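Local coordinates for mucus binding protein (Lactobacillus reuteri, PDB 3I57) that probably binds mucus glycoproteins at the bacterial cell surface and, through this repeat, also binds immunoglobulins, at residues D113-V125 against W135-T149. Sequence-based numbering, arbitrary orientation.
Sequences DQTAQVTFTRNGV and WGKWNEASQSYKALT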
loop_
_atom_site.group_PDB
_atom_site.type_symbol
_atom_site.label_atom_id
_atom_site.label_comp_id
_atom_site.label_asym_id
_atom_site.label_seq_id
_atom_site.Cartn_x
_atom_site.Cartn_y
_atom_site.Cartn_z
ATOM N N ASP A 113 -26.167 -15.376 -20.240
ATOM C CA ASP A 113 -25.083 -14.405 -20.214
ATOM C C ASP A 113 -23.749 -15.083 -20.509
ATOM O O ASP A 113 -23.542 -16.246 -20.135
ATOM C CB ASP A 113 -24.960 -13.817 -18.801
ATOM C CG ASP A 113 -26.082 -12.866 -18.427
ATOM O OD1 ASP A 113 -26.963 -12.567 -19.270
ATOM O OD2 ASP A 113 -26.038 -12.388 -17.255
ATOM N N GLN A 114 -22.840 -14.353 -21.152
ATOM C CA GLN A 114 -21.431 -14.733 -21.190
ATOM C C GLN A 114 -20.654 -13.649 -20.477
ATOM O O GLN A 114 -21.061 -12.490 -20.476
ATOM C CB GLN A 114 -20.936 -14.830 -22.628
ATOM C CG GLN A 114 -21.396 -16.084 -23.311
ATOM C CD GLN A 114 -20.827 -16.212 -24.701
ATOM O OE1 GLN A 114 -21.574 -16.212 -25.678
ATOM N NE2 GLN A 114 -19.504 -16.317 -24.803
ATOM N N THR A 115 -19.556 -14.040 -19.851
ATOM C CA THR A 115 -18.723 -13.096 -19.126
ATOM C C THR A 115 -17.287 -13.262 -19.507
ATOM O O THR A 115 -16.901 -14.290 -20.051
ATOM C CB THR A 115 -18.826 -13.276 -17.606
ATOM O OG1 THR A 115 -18.481 -14.623 -17.227
ATOM C CG2 THR A 115 -20.253 -12.931 -17.150
ATOM N N ALA A 116 -16.494 -12.239 -19.218
ATOM C CA ALA A 116 -15.056 -12.303 -19.409
ATOM C C ALA A 116 -14.425 -11.400 -18.377
ATOM O O ALA A 116 -15.086 -10.506 -17.836
ATOM C CB ALA A 116 -14.690 -11.842 -20.784
ATOM N N GLN A 117 -13.136 -11.606 -18.125
ATOM C CA GLN A 117 -12.470 -10.896 -17.056
ATOM C C GLN A 117 -11.156 -10.296 -17.512
ATOM O O GLN A 117 -10.499 -10.827 -18.411
ATOM C CB GLN A 117 -12.256 -11.819 -15.862
ATOM C CG GLN A 117 -13.555 -12.190 -15.127
ATOM C CD GLN A 117 -13.279 -12.784 -13.771
ATOM O OE1 GLN A 117 -12.314 -13.525 -13.593
ATOM N NE2 GLN A 117 -14.129 -12.471 -12.808
ATOM N N VAL A 118 -10.806 -9.149 -16.923
ATOM C CA VAL A 118 -9.494 -8.567 -17.091
ATOM C C VAL A 118 -8.932 -8.269 -15.700
ATOM O O VAL A 118 -9.672 -8.087 -14.709
ATOM C CB VAL A 118 -9.474 -7.243 -17.937
ATOM C CG1 VAL A 118 -9.949 -7.493 -19.410
ATOM C CG2 VAL A 118 -10.311 -6.158 -17.270
ATOM N N THR A 119 -7.607 -8.293 -15.619
ATOM C CA THR A 119 -6.919 -8.051 -14.354
ATOM C C THR A 119 -5.901 -6.947 -14.514
ATOM O O THR A 119 -5.155 -6.926 -15.503
ATOM C CB THR A 119 -6.204 -9.356 -13.901
ATOM O OG1 THR A 119 -7.211 -10.333 -13.592
ATOM C CG2 THR A 119 -5.335 -9.106 -12.681
ATOM N N PHE A 120 -5.891 -5.991 -13.578
ATOM C CA PHE A 120 -4.891 -4.928 -13.568
ATOM C C PHE A 120 -3.938 -5.142 -12.417
ATOM O O PHE A 120 -4.302 -5.794 -11.439
ATOM C CB PHE A 120 -5.555 -3.571 -13.327
ATOM C CG PHE A 120 -6.459 -3.165 -14.441
ATOM C CD1 PHE A 120 -5.984 -2.358 -15.456
ATOM C CD2 PHE A 120 -7.756 -3.641 -14.497
ATOM C CE1 PHE A 120 -6.810 -2.008 -16.513
ATOM C CE2 PHE A 120 -8.619 -3.269 -15.531
ATOM C CZ PHE A 120 -8.141 -2.470 -16.544
ATOM N N THR A 121 -2.720 -4.619 -12.551
ATOM C CA THR A 121 -1.725 -4.755 -11.493
ATOM C C THR A 121 -1.127 -3.399 -11.169
ATOM O O THR A 121 -1.157 -2.480 -11.983
ATOM C CB THR A 121 -0.546 -5.700 -11.883
ATOM O OG1 THR A 121 0.242 -5.101 -12.932
ATOM C CG2 THR A 121 -1.058 -7.020 -12.343
ATOM N N ARG A 122 -0.593 -3.288 -9.967
ATOM C CA ARG A 122 0.093 -2.052 -9.560
ATOM C C ARG A 122 1.196 -2.435 -8.577
ATOM O O ARG A 122 1.002 -3.332 -7.733
ATOM C CB ARG A 122 -0.899 -1.040 -8.968
ATOM C CG ARG A 122 -1.637 -1.508 -7.689
ATOM C CD ARG A 122 -2.717 -0.530 -7.276
ATOM N NE ARG A 122 -3.485 -1.034 -6.137
ATOM C CZ ARG A 122 -4.403 -0.319 -5.491
ATOM N NH1 ARG A 122 -4.644 0.939 -5.850
ATOM N NH2 ARG A 122 -5.062 -0.853 -4.469
ATOM N N ASN A 123 2.363 -1.806 -8.728
ATOM C CA ASN A 123 3.437 -1.990 -7.767
ATOM C C ASN A 123 3.220 -1.052 -6.620
ATOM O O ASN A 123 2.404 -0.163 -6.700
ATOM C CB ASN A 123 4.799 -1.728 -8.405
ATOM C CG ASN A 123 5.220 -2.883 -9.265
ATOM O OD1 ASN A 123 6.168 -3.613 -8.946
ATOM N ND2 ASN A 123 4.469 -3.115 -10.307
ATOM N N GLY A 124 3.957 -1.258 -5.550
ATOM C CA GLY A 124 3.813 -0.388 -4.395
ATOM C C GLY A 124 5.111 -0.290 -3.612
ATOM O O GLY A 124 6.143 -0.844 -3.992
ATOM N N VAL A 125 5.043 0.479 -2.526
ATOM C CA VAL A 125 6.167 0.656 -1.636
ATOM C C VAL A 125 5.671 0.315 -0.233
ATOM O O VAL A 125 4.730 0.949 0.285
ATOM C CB VAL A 125 6.579 2.096 -1.612
ATOM C CG1 VAL A 125 7.616 2.326 -0.518
ATOM C CG2 VAL A 125 7.095 2.537 -3.009
ATOM N N TRP A 135 0.266 1.772 -2.558
ATOM C CA TRP A 135 0.203 1.272 -3.933
ATOM C C TRP A 135 0.328 2.404 -4.935
ATOM O O TRP A 135 -0.277 3.445 -4.750
ATOM C CB TRP A 135 -1.110 0.511 -4.169
ATOM C CG TRP A 135 -1.166 -0.752 -3.344
ATOM C CD1 TRP A 135 -1.937 -0.990 -2.226
ATOM C CD2 TRP A 135 -0.386 -1.938 -3.552
ATOM N NE1 TRP A 135 -1.681 -2.243 -1.746
ATOM C CE2 TRP A 135 -0.728 -2.846 -2.529
ATOM C CE3 TRP A 135 0.574 -2.316 -4.505
ATOM C CZ2 TRP A 135 -0.174 -4.121 -2.447
ATOM C CZ3 TRP A 135 1.134 -3.572 -4.419
ATOM C CH2 TRP A 135 0.767 -4.459 -3.387
ATOM N N GLY A 136 1.100 2.171 -5.998
ATOM C CA GLY A 136 1.264 3.147 -7.059
ATOM C C GLY A 136 0.170 3.069 -8.118
ATOM O O GLY A 136 -0.900 2.467 -7.911
ATOM N N LYS A 137 0.428 3.714 -9.251
ATOM C CA LYS A 137 -0.561 3.766 -10.320
ATOM C C LYS A 137 -0.794 2.382 -10.881
ATOM O O LYS A 137 0.118 1.540 -10.871
ATOM C CB LYS A 137 -0.015 4.611 -11.443
ATOM C CG LYS A 137 0.087 6.068 -11.125
ATOM C CD LYS A 137 0.587 6.806 -12.371
ATOM C CE LYS A 137 0.986 8.227 -12.053
ATOM N NZ LYS A 137 2.297 8.251 -11.364
ATOM N N TRP A 138 -1.989 2.138 -11.406
ATOM C CA TRP A 138 -2.197 0.888 -12.150
ATOM C C TRP A 138 -1.240 0.816 -13.332
ATOM O O TRP A 138 -1.059 1.806 -14.081
ATOM C CB TRP A 138 -3.652 0.784 -12.622
ATOM C CG TRP A 138 -4.647 0.641 -11.474
ATOM C CD1 TRP A 138 -5.547 1.588 -11.032
ATOM C CD2 TRP A 138 -4.803 -0.492 -10.608
ATOM N NE1 TRP A 138 -6.260 1.094 -9.975
ATOM C CE2 TRP A 138 -5.827 -0.178 -9.691
ATOM C CE3 TRP A 138 -4.173 -1.745 -10.519
ATOM C CZ2 TRP A 138 -6.243 -1.076 -8.695
ATOM C CZ3 TRP A 138 -4.580 -2.630 -9.525
ATOM C CH2 TRP A 138 -5.615 -2.291 -8.637
ATOM N N ASN A 139 -0.584 -0.323 -13.484
ATOM C CA ASN A 139 0.461 -0.467 -14.494
ATOM C C ASN A 139 -0.095 -0.449 -15.917
ATOM O O ASN A 139 0.591 -0.018 -16.853
ATOM C CB ASN A 139 1.228 -1.768 -14.301
ATOM C CG ASN A 139 2.086 -1.770 -13.054
ATOM O OD1 ASN A 139 2.129 -2.767 -12.306
ATOM N ND2 ASN A 139 2.758 -0.660 -12.805
ATOM N N GLU A 140 -1.319 -0.943 -16.090
ATOM C CA GLU A 140 -1.911 -1.022 -17.438
ATOM C C GLU A 140 -3.014 0.034 -17.562
ATOM O O GLU A 140 -3.903 0.086 -16.720
ATOM C CB GLU A 140 -2.473 -2.423 -17.689
ATOM C CG GLU A 140 -1.544 -3.592 -17.325
ATOM C CD GLU A 140 -1.565 -3.953 -15.834
ATOM O OE1 GLU A 140 -2.385 -3.383 -15.063
ATOM O OE2 GLU A 140 -0.781 -4.835 -15.446
ATOM N N ALA A 141 -2.975 0.882 -18.595
ATOM C CA ALA A 141 -3.956 1.974 -18.665
ATOM C C ALA A 141 -5.305 1.394 -19.057
ATOM O O ALA A 141 -6.362 1.919 -18.680
ATOM C CB ALA A 141 -3.528 3.064 -19.662
ATOM N N SER A 142 -5.257 0.303 -19.805
ATOM C CA SER A 142 -6.486 -0.459 -20.063
ATOM C C SER A 142 -6.214 -1.912 -20.397
ATOM O O SER A 142 -5.091 -2.281 -20.759
ATOM C CB SER A 142 -7.319 0.212 -21.153
ATOM O OG SER A 142 -6.627 0.214 -22.377
ATOM N N GLN A 143 -7.233 -2.753 -20.255
ATOM C CA GLN A 143 -7.110 -4.156 -20.629
ATOM C C GLN A 143 -8.313 -4.572 -21.461
ATOM O O GLN A 143 -9.444 -4.162 -21.177
ATOM C CB GLN A 143 -7.027 -5.055 -19.387
ATOM C CG GLN A 143 -5.745 -4.895 -18.547
ATOM C CD GLN A 143 -4.537 -5.567 -19.225
ATOM O OE1 GLN A 143 -3.868 -4.968 -20.082
ATOM N NE2 GLN A 143 -4.268 -6.811 -18.861
ATOM N N SER A 144 -8.075 -5.409 -22.471
ATOM C CA SER A 144 -9.176 -5.860 -23.345
ATOM C C SER A 144 -9.697 -7.241 -22.930
ATOM O O SER A 144 -8.929 -8.123 -22.514
ATOM C CB SER A 144 -8.743 -5.820 -24.819
ATOM O OG SER A 144 -7.577 -6.601 -24.978
ATOM N N TYR A 145 -11.016 -7.406 -23.011
ATOM C CA TYR A 145 -11.664 -8.659 -22.666
ATOM C C TYR A 145 -11.503 -9.570 -23.846
ATOM O O TYR A 145 -11.339 -9.084 -24.957
ATOM C CB TYR A 145 -13.168 -8.425 -22.388
ATOM C CG TYR A 145 -13.361 -7.609 -21.123
ATOM C CD1 TYR A 145 -13.354 -8.227 -19.883
ATOM C CD2 TYR A 145 -13.502 -6.223 -21.172
ATOM C CE1 TYR A 145 -13.509 -7.498 -18.714
ATOM C CE2 TYR A 145 -13.674 -5.474 -19.988
ATOM C CZ TYR A 145 -13.668 -6.136 -18.771
ATOM O OH TYR A 145 -13.822 -5.425 -17.591
ATOM N N LYS A 146 -11.507 -10.871 -23.593
ATOM C CA LYS A 146 -11.560 -11.863 -24.674
ATOM C C LYS A 146 -12.816 -11.568 -25.509
ATOM O O LYS A 146 -13.836 -11.156 -24.957
ATOM C CB LYS A 146 -11.672 -13.256 -24.062
ATOM C CG LYS A 146 -11.474 -14.378 -25.076
ATOM C CD LYS A 146 -11.863 -15.731 -24.483
ATOM C CE LYS A 146 -11.787 -16.810 -25.564
ATOM N NZ LYS A 146 -10.531 -16.691 -26.371
ATOM N N ALA A 147 -12.747 -11.775 -26.820
ATOM C CA ALA A 147 -13.943 -11.643 -27.661
ATOM C C ALA A 147 -15.027 -12.640 -27.295
ATOM O O ALA A 147 -14.771 -13.837 -27.118
ATOM C CB ALA A 147 -13.583 -11.760 -29.163
ATOM N N LEU A 148 -16.256 -12.148 -27.192
ATOM C CA LEU A 148 -17.388 -13.016 -26.877
ATOM C C LEU A 148 -18.297 -13.148 -28.088
ATOM O O LEU A 148 -18.816 -12.168 -28.592
ATOM C CB LEU A 148 -18.175 -12.447 -25.698
ATOM C CG LEU A 148 -17.354 -12.263 -24.425
ATOM C CD1 LEU A 148 -18.229 -11.798 -23.267
ATOM C CD2 LEU A 148 -16.618 -13.569 -24.061
ATOM N N THR A 149 -18.452 -14.376 -28.572
ATOM C CA THR A 149 -19.250 -14.601 -29.764
ATOM C C THR A 149 -20.683 -14.827 -29.345
ATOM O O THR A 149 -20.977 -15.693 -28.512
ATOM C CB THR A 149 -18.768 -15.820 -30.542
ATOM O OG1 THR A 149 -17.386 -15.641 -30.892
ATOM C CG2 THR A 149 -19.596 -15.992 -31.835
HETATM O O HOH W 1 -10.830 -11.950 -20.964
HETATM O O HOH W 2 -3.589 2.462 -8.374
HETATM O O HOH W 3 2.547 0.490 -10.509
#
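R122 runs out between the W138 indole and the CB and CG end of W135, a place that suits its length and flat, charged end. CB starts beside the carbonyl of K137, 3.4 Å from its O. A chi1 of 62° sets CG between the backbone N and the carbonyl carbon, against CZ3 of W138, and the extended chain carries CD over the six-membered ring of W138, 3.5 Å from its centroid, as a CH-pi contact. NE comes next, 3.4 Å from CB of W135 on one face and close to CH2 of W138 on the other. The guanidinium then lies flat on W138, planes 4° apart, with NH1 reaching a water held by the carbonyl of G136 and NH2 bonded to the K91 carbonyl. Cut back to an alanine, this position would probably leave that face of W138 without its cover and the K91 carbonyl without its mate.

Beside this stack, T121 is gripped by the loop at N139 and E140. E140 suits its place because two carboxylate oxygens serve one residue: T121 N donates to the syn lone pair of E140 OE1 (2.8 Å), and T121 OG1 lies 2.7 Å from E140 OE2, with N139 OD1 also near. N139 N gives a nearly straight bond to T121 O (2.7 Å). G136 N bonds to N123 O, near the bridge of G124 with W135.

Farther along, apolar side chains take over: branched V118 sets CG1 over the Y145 ring, 3.7 Å from its centroid, and A116, small enough to admit both, touches Y145 and L148. Q143 CG covers one face of F120. Strand 112-127 of this Muc B2-like, beta-grasp domain, hydrogen-bonded to strand 93-104, thus receives strands 142-144 and 148-149, which flank strand 162-168 in a separate antiparallel sheet.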